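Local coordinates for protein alpha-1,2-mannosidase (PDB 2WW2) that hydrolyses alpha-mannosides with inversion of anomeric configuration, as a member of the calcium-dependent glycoside hydrolase family 92, at residues 280-283 against 284-288; 330-333 against 334-338; 517-520 against 521-525; 625-628 against 629-633. One frame throughout, in Å; residues are numbered along the deposited sequence.

In the fold
All four contacts fall in the family 92 catalytic domain, whose family builds it around an (alpha/alpha)6 barrel, and they follow one another along the chain in the order of their numbers. Interaction 1 opens helix 281-294 near the surface, about 24 Å from interaction 2 and 31 Å from interaction 3 (centre to centre). Interaction 4, at the start of helix 632-640, packs on interaction 2 through Ala-633, which meets Ala-337 and Val-338, and lies beside helix 281-294 through Ser-632, without touching interactions 1 or 3 directly. Interactions 2 and 3, with centres about 18 Å apart, meet where the rings of Trp-332 and Trp-522 pack.

Interaction 1: residues 280-283 against 284-288; sequences TDEQ and LRTFY
Glu-282 and Arg-285 pair across the first turn of helix 281-294, which a capping box closes at its N-terminus. The box pairs Thr-280, the N-cap residue, with Gln-283: Thr-280 OG1 accepts from Gln-283 N at 3.0 Å. The return bond, from Thr-280 N to Gln-283 OE1, is less certain because the position of that oxygen is in doubt.

The charged contact is a salt bridge. Arg-285 NH2 donates to Glu-282 OE1 over 2.9 Å; OE1 receives it on its anti lone pair and lies almost in the guanidinium plane, although the two flat groups are inclined by 62°. A bend at chi3 (-56°) brings the arginine's guanidinium back over Asp-281 O, which sits under one face, offset toward the rim. Ser-617, in a nearby loop, grips both partners, its N on Glu-282 OE2 and its OG on Arg-285 NE. A water joins Arg-285 NH1 to Asp-281 OD2.

Main-chain bonds run from Leu-284 N to Thr-280 O (3.0 Å) and from Arg-285 N to Asp-281 O (2.9 Å). Apolar packing turns outward from the contact, with Phe-287 set against helix 632-640 and Leu-284 on Ala-276 of strand 274-277. Glu-282 O receives two donors from opposite faces of its carbonyl plane, Thr-286 N at 2.9 Å and Thr-286 OG1 at 2.8 Å.

Interaction 2: residues 330-333 against 334-338; sequences GFWD and TFRAV
Thr-334 closes the short helix 331-334 by donating its N to Gly-330 O at 3.0 Å, the same oxygen that accepts from Asp-333 N. Its OG1 stands at the edge of the Phe-331 ring, 3.7 Å from Phe-331 CD1, and is hydrogen-bonded to Asn-329 OD1. Phe-335 continues the turn through a bond from its N to Phe-331 O (2.9 Å), which also lies in the plane of the Phe-335 ring at its edge.

Arg-336, extended from CG to NE, gives NE to Trp-332 O at 2.8 Å, with a weak second bond from NH2. NH2 also stands over the indole face, offset toward the rim near NE1, and Arg-336 CZ lies 4.6 Å from the centroid of the Trp-332 five-membered ring in a cation-pi contact, planes 76° apart. Glu-450 OE2 takes both NH2, in a salt bridge, and Trp-332 NE1, weakly. Beyond Ala-337, a water that donates to Asp-333 O accepts from Val-338 N.

In the family 92 catalytic domain this turn leads from strand 326-330 into helix 338-345. Phe-331 is backbone-bonded to Glu-369, beside strand 370-371; Phe-331 and Phe-335 pack on helix 383-393, Arg-336 meets helix 444-465, and Ala-337 and Val-338 rest on helix 632-640.

Interaction 3: residues 517-520 against 521-525; sequences GSSW and HWTWS
Trp-520 points the edge of its indole at the face of His-521 in a T-shaped pair, the five-membered ring and the imidazole having centroids 5.6 Å apart and planes at 90°. CD1 is the touching atom, 4.2 Å from His-521 CE1. The Trp-520 side chain leaves the backbone with CG anti to N (chi1 -175°) and runs on to helix 540-551, its NE1 bonded to Gln-579 O. The imidazole meets a second partner along its rim, where Ser-518 N lies in the ring plane and Ser-518 OG is 3.4 Å from His-521 CD2. That hydroxyl is itself hydrogen-bonded to Ala-507 O.

Ser-518 is the N-cap of the short helix that begins at Ser-519; a type I beta turn spans Trp-522 to Ser-525. Ser-518 O takes two backbone donors: Trp-522 N, at 3.0 Å and 172° about the hydrogen, and His-521 N, which approaches from above the carbonyl plane on a more bent path. The Trp-522 ring sets its edge against the same oxygen and packs on helix 444-465, with NE1 held by Thr-515 O.

One residue further on, Ser-519 O is gripped by Thr-523 N and, from the opposite face of its plane, by Thr-523 OG1 at 2.8 Å. Both hydroxyls of this pair also bond to the main chain of Met-492, Ser-519 OG to its O and Thr-523 OG1 to its N. Trp-524 presents CD1 to Trp-520 O at 3.3 Å. A water centred over a face of the Trp-520 ring donates to Trp-520 O and accepts from Trp-524 NE1 in the latter's ring plane.

Interaction 4: residues 625-628 against 629-633; sequences DEDN and GQTSA. With NA (sodium ion), chain F.
With CG anti to the backbone N (chi1 -171°), Asp-627 carries its carboxylate forward to Thr-631, whose OG1 sits between its own N and carbonyl carbon (chi1 68°) and points back at it. Thr-631 OG1 donates to Asp-627 OD2 over a short 2.5 Å, on the syn side, and is also hydrogen-bonded to Tyr-615 OH. The other oxygen closes an Asx turn: OD1 of Asp-627 accepts from Gly-629 N at 3.0 Å, the donor standing above the carboxylate plane. Gly-629 adopts a positive phi of 107° and starts a type I beta turn ending at Ser-632, which leads into helix 632-640.

The Gln-630 amide lies alongside the preceding loop, where both ends are used. OE1 accepts from Asn-628 N at 2.8 Å, and NE2 donates to Glu-626 O at 2.9 Å; NE2 is also hydrogen-bonded to Gly-583 O.

These bonds fix the two peptides flanking Asp-627, whose carbonyl binds a sodium ion. Ser-19, Tyr-622 and Gly-624 supply further backbone oxygens to the metal, and two waters complete the set. Asp-627 O lies 2.3 Å from the sodium, and the water at 2.5 Å from the ion also donates to Asp-625 O.

Interaction 1: residues 280-283 against 284-288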
loop_
_atom_site.group_PDB
_atom_site.type_symbol
_atom_site.label_atom_id
_atom_site.label_comp_id
_atom_site.label_asym_id
_atom_site.label_seq_id
_atom_site.Cartn_x
_atom_site.Cartn_y
_atom_site.Cartn_z
ATOM N N THR A 280 -20.020 12.109 -26.242
ATOM C CA THR A 280 -18.910 11.824 -27.168
ATOM C C THR A 280 -19.071 10.429 -27.799
ATOM O O THR A 280 -19.799 9.587 -27.277
ATOM C CB THR A 280 -17.545 11.872 -26.455
ATOM O OG1 THR A 280 -17.504 10.829 -25.490
ATOM C CG2 THR A 280 -17.315 13.246 -25.746
ATOM N N ASP A 281 -18.406 10.182 -28.927
ATOM C CA ASP A 281 -18.399 8.821 -29.482
ATOM C C ASP A 281 -17.899 7.815 -28.447
ATOM O O ASP A 281 -18.393 6.696 -28.350
ATOM C CB ASP A 281 -17.514 8.747 -30.731
ATOM C CG ASP A 281 -18.150 9.414 -31.922
ATOM O OD1 ASP A 281 -19.377 9.659 -31.883
ATOM O OD2 ASP A 281 -17.419 9.693 -32.893
ATOM N N GLU A 282 -16.909 8.211 -27.664
ATOM C CA GLU A 282 -16.379 7.275 -26.656
ATOM C C GLU A 282 -17.446 6.904 -25.601
ATOM O O GLU A 282 -17.589 5.724 -25.214
ATOM C CB GLU A 282 -15.123 7.867 -26.026
ATOM C CG GLU A 282 -14.619 7.137 -24.807
ATOM C CD GLU A 282 -14.104 5.738 -25.090
ATOM O OE1 GLU A 282 -13.965 5.334 -26.260
ATOM O OE2 GLU A 282 -13.842 5.023 -24.102
ATOM N N GLN A 283 -18.198 7.902 -25.151
ATOM C CA GLN A 283 -19.302 7.658 -24.221
ATOM C C GLN A 283 -20.397 6.771 -24.823
ATOM O O GLN A 283 -20.926 5.880 -24.164
ATOM C CB GLN A 283 -19.893 9.002 -23.751
ATOM C CG GLN A 283 -18.935 9.797 -22.819
ATOM C CD GLN A 283 -19.462 11.185 -22.467
ATOM O OE1 GLN A 283 -20.072 11.868 -23.299
ATOM N NE2 GLN A 283 -19.216 11.619 -21.230
ATOM N N LEU A 284 -20.779 7.044 -26.069
ATOM C CA LEU A 284 -21.786 6.235 -26.744
ATOM C C LEU A 284 -21.280 4.778 -26.891
ATOM O O LEU A 284 -22.022 3.819 -26.693
ATOM C CB LEU A 284 -22.101 6.843 -28.132
ATOM C CG LEU A 284 -22.815 8.214 -28.069
ATOM C CD1 LEU A 284 -22.798 8.970 -29.398
ATOM C CD2 LEU A 284 -24.257 7.999 -27.628
ATOM N N ARG A 285 -20.019 4.617 -27.266
ATOM C CA ARG A 285 -19.452 3.253 -27.339
ATOM C C ARG A 285 -19.470 2.550 -25.990
ATOM O O ARG A 285 -19.802 1.362 -25.900
ATOM C CB ARG A 285 -18.037 3.292 -27.922
ATOM C CG ARG A 285 -18.064 3.700 -29.404
ATOM C CD ARG A 285 -16.713 3.571 -30.038
ATOM N NE ARG A 285 -15.704 4.325 -29.325
ATOM C CZ ARG A 285 -15.073 5.386 -29.822
ATOM N NH1 ARG A 285 -15.360 5.817 -31.051
ATOM N NH2 ARG A 285 -14.156 6.015 -29.081
ATOM N N THR A 286 -19.130 3.274 -24.940
ATOM C CA THR A 286 -19.086 2.643 -23.613
ATOM C C THR A 286 -20.485 2.212 -23.225
ATOM O O THR A 286 -20.710 1.070 -22.839
ATOM C CB THR A 286 -18.493 3.603 -22.567
ATOM O OG1 THR A 286 -17.203 4.042 -23.019
ATOM C CG2 THR A 286 -18.314 2.882 -21.213
ATOM N N PHE A 287 -21.433 3.135 -23.362
ATOM C CA PHE A 287 -22.828 2.884 -22.998
ATOM C C PHE A 287 -23.443 1.698 -23.757
ATOM O O PHE A 287 -24.024 0.796 -23.150
ATOM C CB PHE A 287 -23.658 4.151 -23.261
ATOM C CG PHE A 287 -25.105 4.032 -22.855
ATOM C CD1 PHE A 287 -25.474 4.095 -21.504
ATOM C CD2 PHE A 287 -26.098 3.861 -23.812
ATOM C CE1 PHE A 287 -26.807 3.988 -21.131
ATOM C CE2 PHE A 287 -27.432 3.756 -23.450
ATOM C CZ PHE A 287 -27.792 3.816 -22.106
ATOM N N TYR A 288 -23.346 1.708 -25.086
ATOM C CA TYR A 288 -23.980 0.642 -25.858
ATOM C C TYR A 288 -23.243 -0.682 -25.755
ATOM O O TYR A 288 -23.861 -1.725 -25.829
ATOM C CB TYR A 288 -24.228 1.087 -27.318
ATOM C CG TYR A 288 -25.396 2.052 -27.327
ATOM C CD1 TYR A 288 -26.678 1.596 -27.010
ATOM C CD2 TYR A 288 -25.214 3.415 -27.573
ATOM C CE1 TYR A 288 -27.768 2.462 -26.966
ATOM C CE2 TYR A 288 -26.295 4.294 -27.520
ATOM C CZ TYR A 288 -27.571 3.800 -27.218
ATOM O OH TYR A 288 -28.663 4.649 -27.159
HETATM O O HOH W 1 -14.685 8.617 -32.660
#

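Interaction 2: residues 330-333 against 334-338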
loop_
_atom_site.group_PDB
_atom_site.type_symbol
_atom_site.label_atom_id
_atom_site.label_comp_id
_atom_site.label_asym_id
_atom_site.label_seq_id
_atom_site.Cartn_x
_atom_site.Cartn_y
_atom_site.Cartn_z
ATOM N N GLY A 330 -25.679 -16.131 -12.494
ATOM C CA GLY A 330 -25.509 -16.089 -11.043
ATOM C C GLY A 330 -26.319 -14.935 -10.462
ATOM O O GLY A 330 -25.912 -13.770 -10.536
ATOM N N PHE A 331 -27.459 -15.258 -9.874
ATOM C CA PHE A 331 -28.335 -14.230 -9.349
ATOM C C PHE A 331 -27.640 -13.359 -8.303
ATOM O O PHE A 331 -27.990 -12.202 -8.158
ATOM C CB PHE A 331 -29.603 -14.835 -8.758
ATOM C CG PHE A 331 -30.497 -15.513 -9.769
ATOM C CD1 PHE A 331 -30.487 -15.132 -11.113
ATOM C CD2 PHE A 331 -31.393 -16.501 -9.357
ATOM C CE1 PHE A 331 -31.319 -15.753 -12.029
ATOM C CE2 PHE A 331 -32.261 -17.131 -10.287
ATOM C CZ PHE A 331 -32.214 -16.757 -11.611
ATOM N N TRP A 332 -26.665 -13.920 -7.582
ATOM C CA TRP A 332 -25.902 -13.159 -6.594
ATOM C C TRP A 332 -25.333 -11.910 -7.243
ATOM O O TRP A 332 -25.216 -10.845 -6.628
ATOM C CB TRP A 332 -24.761 -14.004 -6.000
ATOM C CG TRP A 332 -23.960 -13.247 -4.991
ATOM C CD1 TRP A 332 -24.335 -12.916 -3.711
ATOM C CD2 TRP A 332 -22.661 -12.686 -5.187
ATOM N NE1 TRP A 332 -23.328 -12.209 -3.090
ATOM C CE2 TRP A 332 -22.289 -12.051 -3.974
ATOM C CE3 TRP A 332 -21.769 -12.663 -6.270
ATOM C CZ2 TRP A 332 -21.057 -11.396 -3.816
ATOM C CZ3 TRP A 332 -20.548 -12.008 -6.116
ATOM C CH2 TRP A 332 -20.202 -11.385 -4.898
ATOM N N ASP A 333 -24.983 -12.032 -8.508
ATOM C CA ASP A 333 -24.485 -10.876 -9.269
ATOM C C ASP A 333 -25.622 -10.112 -9.934
ATOM O O ASP A 333 -25.715 -8.868 -9.835
ATOM C CB ASP A 333 -23.524 -11.319 -10.371
ATOM C CG ASP A 333 -22.085 -11.385 -9.903
ATOM O OD1 ASP A 333 -21.595 -10.421 -9.271
ATOM O OD2 ASP A 333 -21.442 -12.395 -10.191
ATOM N N THR A 334 -26.477 -10.841 -10.636
ATOM C CA THR A 334 -27.408 -10.190 -11.573
ATOM C C THR A 334 -28.692 -9.605 -10.944
ATOM O O THR A 334 -29.401 -8.876 -11.605
ATOM C CB THR A 334 -27.765 -11.132 -12.747
ATOM O OG1 THR A 334 -28.434 -12.298 -12.234
ATOM C CG2 THR A 334 -26.486 -11.543 -13.509
ATOM N N PHE A 335 -28.993 -9.911 -9.678
ATOM C CA PHE A 335 -30.195 -9.316 -9.062
ATOM C C PHE A 335 -30.036 -7.808 -8.863
ATOM O O PHE A 335 -31.024 -7.081 -8.781
ATOM C CB PHE A 335 -30.529 -9.971 -7.709
ATOM C CG PHE A 335 -29.825 -9.332 -6.515
ATOM C CD1 PHE A 335 -30.328 -8.180 -5.926
ATOM C CD2 PHE A 335 -28.697 -9.926 -5.947
ATOM C CE1 PHE A 335 -29.688 -7.601 -4.811
ATOM C CE2 PHE A 335 -28.067 -9.359 -4.822
ATOM C CZ PHE A 335 -28.559 -8.191 -4.272
ATOM N N ARG A 336 -28.796 -7.353 -8.757
ATOM C CA ARG A 336 -28.502 -5.981 -8.323
ATOM C C ARG A 336 -28.922 -4.933 -9.361
ATOM O O ARG A 336 -29.477 -3.886 -8.999
ATOM C CB ARG A 336 -27.002 -5.818 -7.948
ATOM C CG ARG A 336 -26.576 -6.746 -6.773
ATOM C CD ARG A 336 -25.064 -6.941 -6.582
ATOM N NE ARG A 336 -24.808 -8.183 -5.830
ATOM C CZ ARG A 336 -24.775 -8.271 -4.500
ATOM N NH1 ARG A 336 -24.974 -7.190 -3.759
ATOM N NH2 ARG A 336 -24.551 -9.443 -3.905
ATOM N N ALA A 337 -28.651 -5.187 -10.635
ATOM C CA ALA A 337 -28.959 -4.180 -11.653
ATOM C C ALA A 337 -29.398 -4.770 -12.992
ATOM O O ALA A 337 -30.168 -4.151 -13.720
ATOM C CB ALA A 337 -27.741 -3.248 -11.863
ATOM N N VAL A 338 -28.875 -5.941 -13.341
ATOM C CA VAL A 338 -29.191 -6.556 -14.641
ATOM C C VAL A 338 -30.696 -6.896 -14.734
ATOM O O VAL A 338 -31.400 -6.475 -15.659
ATOM C CB VAL A 338 -28.314 -7.833 -14.904
ATOM C CG1 VAL A 338 -28.866 -8.629 -16.081
ATOM C CG2 VAL A 338 -26.833 -7.437 -15.172
HETATM O O HOH W 2 -26.342 -6.883 -11.660
#

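Interaction 3: residues 517-520 against 521-525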
loop_
_atom_site.group_PDB
_atom_site.type_symbol
_atom_site.label_atom_id
_atom_site.label_comp_id
_atom_site.label_asym_id
_atom_site.label_seq_id
_atom_site.Cartn_x
_atom_site.Cartn_y
_atom_site.Cartn_z
ATOM N N GLY A 517 -14.270 -10.167 -0.386
ATOM C CA GLY A 517 -14.247 -8.839 0.193
ATOM C C GLY A 517 -13.916 -8.944 1.658
ATOM O O GLY A 517 -13.626 -10.039 2.161
ATOM N N SER A 518 -13.933 -7.796 2.327
ATOM C CA SER A 518 -13.599 -7.701 3.730
ATOM C C SER A 518 -14.727 -6.921 4.388
ATOM O O SER A 518 -15.689 -6.536 3.719
ATOM C CB SER A 518 -12.289 -6.936 3.904
ATOM O OG SER A 518 -12.478 -5.586 3.504
ATOM N N SER A 519 -14.617 -6.699 5.695
ATOM C CA SER A 519 -15.625 -5.923 6.403
ATOM C C SER A 519 -15.779 -4.526 5.792
ATOM O O SER A 519 -16.857 -3.932 5.820
ATOM C CB SER A 519 -15.281 -5.797 7.888
ATOM O OG SER A 519 -16.333 -5.095 8.529
ATOM N N TRP A 520 -14.683 -4.006 5.254
ATOM C CA TRP A 520 -14.669 -2.675 4.648
ATOM C C TRP A 520 -15.747 -2.578 3.576
ATOM O O TRP A 520 -16.375 -1.525 3.414
ATOM C CB TRP A 520 -13.284 -2.410 4.031
ATOM C CG TRP A 520 -13.063 -1.017 3.470
ATOM C CD1 TRP A 520 -13.086 -0.641 2.144
ATOM C CD2 TRP A 520 -12.749 0.163 4.217
ATOM N NE1 TRP A 520 -12.816 0.711 2.035
ATOM C CE2 TRP A 520 -12.610 1.225 3.291
ATOM C CE3 TRP A 520 -12.582 0.429 5.580
ATOM C CZ2 TRP A 520 -12.307 2.536 3.690
ATOM C CZ3 TRP A 520 -12.281 1.729 5.980
ATOM C CH2 TRP A 520 -12.153 2.771 5.036
ATOM N N HIS A 521 -15.959 -3.671 2.843
ATOM C CA HIS A 521 -16.986 -3.707 1.795
ATOM C C HIS A 521 -18.339 -4.148 2.333
ATOM O O HIS A 521 -19.349 -3.518 2.048
ATOM C CB HIS A 521 -16.592 -4.651 0.647
ATOM C CG HIS A 521 -15.152 -4.561 0.264
ATOM N ND1 HIS A 521 -14.649 -3.527 -0.496
ATOM C CD2 HIS A 521 -14.102 -5.366 0.553
ATOM C CE1 HIS A 521 -13.349 -3.703 -0.665
ATOM N NE2 HIS A 521 -12.994 -4.816 -0.043
ATOM N N TRP A 522 -18.348 -5.248 3.080
ATOM C CA TRP A 522 -19.593 -5.915 3.496
ATOM C C TRP A 522 -20.423 -5.118 4.505
ATOM O O TRP A 522 -21.641 -5.320 4.634
ATOM C CB TRP A 522 -19.298 -7.350 3.975
ATOM C CG TRP A 522 -19.138 -8.266 2.800
ATOM C CD1 TRP A 522 -17.964 -8.635 2.190
ATOM C CD2 TRP A 522 -20.195 -8.873 2.047
ATOM N NE1 TRP A 522 -18.234 -9.460 1.112
ATOM C CE2 TRP A 522 -19.596 -9.609 1.000
ATOM C CE3 TRP A 522 -21.604 -8.857 2.153
ATOM C CZ2 TRP A 522 -20.354 -10.335 0.066
ATOM C CZ3 TRP A 522 -22.344 -9.575 1.238
ATOM C CH2 TRP A 522 -21.720 -10.310 0.204
ATOM N N THR A 523 -19.780 -4.182 5.195
ATOM C CA THR A 523 -20.496 -3.326 6.142
ATOM C C THR A 523 -21.588 -2.498 5.445
ATOM O O THR A 523 -22.577 -2.126 6.067
ATOM C CB THR A 523 -19.515 -2.441 6.938
ATOM O OG1 THR A 523 -18.737 -3.287 7.797
ATOM C CG2 THR A 523 -20.262 -1.391 7.811
ATOM N N TRP A 524 -21.432 -2.251 4.147
ATOM C CA TRP A 524 -22.421 -1.467 3.391
ATOM C C TRP A 524 -23.586 -2.277 2.843
ATOM O O TRP A 524 -24.505 -1.724 2.231
ATOM C CB TRP A 524 -21.723 -0.736 2.235
ATOM C CG TRP A 524 -20.667 0.176 2.773
ATOM C CD1 TRP A 524 -19.317 -0.066 2.825
ATOM C CD2 TRP A 524 -20.872 1.448 3.399
ATOM N NE1 TRP A 524 -18.678 0.992 3.429
ATOM C CE2 TRP A 524 -19.604 1.931 3.790
ATOM C CE3 TRP A 524 -22.001 2.231 3.652
ATOM C CZ2 TRP A 524 -19.431 3.161 4.416
ATOM C CZ3 TRP A 524 -21.828 3.459 4.290
ATOM C CH2 TRP A 524 -20.546 3.911 4.656
ATOM N N SER A 525 -23.547 -3.589 3.040
ATOM C CA SER A 525 -24.533 -4.473 2.415
ATOM C C SER A 525 -25.863 -4.468 3.174
ATOM O O SER A 525 -26.306 -5.505 3.703
ATOM C CB SER A 525 -23.980 -5.906 2.289
ATOM O OG SER A 525 -24.816 -6.698 1.468
HETATM O O HOH W 3 -15.761 1.144 4.289
#

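Interaction 4: residues 625-628 against 629-633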
loop_
_atom_site.group_PDB
_atom_site.type_symbol
_atom_site.label_atom_id
_atom_site.label_comp_id
_atom_site.label_asym_id
_atom_site.label_seq_id
_atom_site.Cartn_x
_atom_site.Cartn_y
_atom_site.Cartn_z
ATOM N N ASP A 625 -9.770 -2.351 -10.821
ATOM C CA ASP A 625 -9.080 -3.605 -10.503
ATOM C C ASP A 625 -10.085 -4.679 -10.073
ATOM O O ASP A 625 -9.872 -5.874 -10.277
ATOM C CB ASP A 625 -8.090 -3.389 -9.357
ATOM C CG ASP A 625 -6.818 -2.699 -9.811
ATOM O OD1 ASP A 625 -6.523 -2.687 -11.040
ATOM O OD2 ASP A 625 -6.114 -2.170 -8.925
ATOM N N GLU A 626 -11.185 -4.238 -9.488
ATOM C CA GLU A 626 -12.187 -5.162 -8.997
ATOM C C GLU A 626 -13.342 -5.323 -9.956
ATOM O O GLU A 626 -14.322 -5.991 -9.645
ATOM C CB GLU A 626 -12.764 -4.597 -7.729
ATOM C CG GLU A 626 -13.201 -5.607 -6.792
ATOM C CD GLU A 626 -12.199 -5.732 -5.714
ATOM O OE1 GLU A 626 -11.002 -5.586 -6.044
ATOM O OE2 GLU A 626 -12.614 -5.938 -4.555
ATOM N N ASP A 627 -13.255 -4.680 -11.108
ATOM C CA ASP A 627 -14.351 -4.720 -12.072
ATOM C C ASP A 627 -13.981 -5.639 -13.218
ATOM O O ASP A 627 -13.082 -5.339 -14.018
ATOM C CB ASP A 627 -14.662 -3.324 -12.598
ATOM C CG ASP A 627 -15.947 -3.277 -13.432
ATOM O OD1 ASP A 627 -16.531 -4.354 -13.744
ATOM O OD2 ASP A 627 -16.365 -2.153 -13.783
ATOM N N ASN A 628 -14.663 -6.775 -13.270
ATOM C CA ASN A 628 -14.407 -7.768 -14.296
ATOM C C ASN A 628 -15.563 -7.853 -15.291
ATOM O O ASN A 628 -15.811 -8.904 -15.882
ATOM C CB ASN A 628 -14.154 -9.115 -13.626
ATOM C CG ASN A 628 -12.992 -9.041 -12.646
ATOM O OD1 ASN A 628 -13.156 -9.226 -11.418
ATOM N ND2 ASN A 628 -11.824 -8.693 -13.171
ATOM N N GLY A 629 -16.264 -6.733 -15.470
ATOM C CA GLY A 629 -17.353 -6.685 -16.439
ATOM C C GLY A 629 -18.719 -6.674 -15.782
ATOM O O GLY A 629 -19.705 -6.322 -16.430
ATOM N N GLN A 630 -18.771 -7.019 -14.488
ATOM C CA GLN A 630 -20.049 -7.167 -13.776
ATOM C C GLN A 630 -20.798 -5.852 -13.568
ATOM O O GLN A 630 -21.965 -5.858 -13.198
ATOM C CB GLN A 630 -19.890 -7.921 -12.442
ATOM C CG GLN A 630 -19.208 -7.169 -11.295
ATOM C CD GLN A 630 -17.686 -7.285 -11.324
ATOM O OE1 GLN A 630 -17.097 -7.710 -12.330
ATOM N NE2 GLN A 630 -17.038 -6.898 -10.221
ATOM N N THR A 631 -20.139 -4.731 -13.840
ATOM C CA THR A 631 -20.771 -3.442 -13.669
ATOM C C THR A 631 -21.454 -2.937 -14.961
ATOM O O THR A 631 -21.818 -1.784 -15.036
ATOM C CB THR A 631 -19.767 -2.385 -13.200
ATOM O OG1 THR A 631 -18.837 -2.133 -14.259
ATOM C CG2 THR A 631 -19.018 -2.863 -11.941
ATOM N N SER A 632 -21.639 -3.797 -15.958
ATOM C CA SER A 632 -22.282 -3.358 -17.217
ATOM C C SER A 632 -23.656 -2.677 -16.993
ATOM O O SER A 632 -23.896 -1.584 -17.476
ATOM C CB SER A 632 -22.394 -4.524 -18.215
ATOM O OG SER A 632 -23.337 -5.509 -17.765
ATOM N N ALA A 633 -24.537 -3.301 -16.223
ATOM C CA ALA A 633 -25.858 -2.718 -15.963
ATOM C C ALA A 633 -25.759 -1.503 -15.038
ATOM O O ALA A 633 -26.547 -0.542 -15.144
ATOM C CB ALA A 633 -26.779 -3.777 -15.349
HETATM NA NA NA F . -10.902 -4.566 -14.394
HETATM O O HOH W 4 -10.161 -6.452 -12.911
HETATM O O HOH W 5 -8.757 -3.499 -14.619
#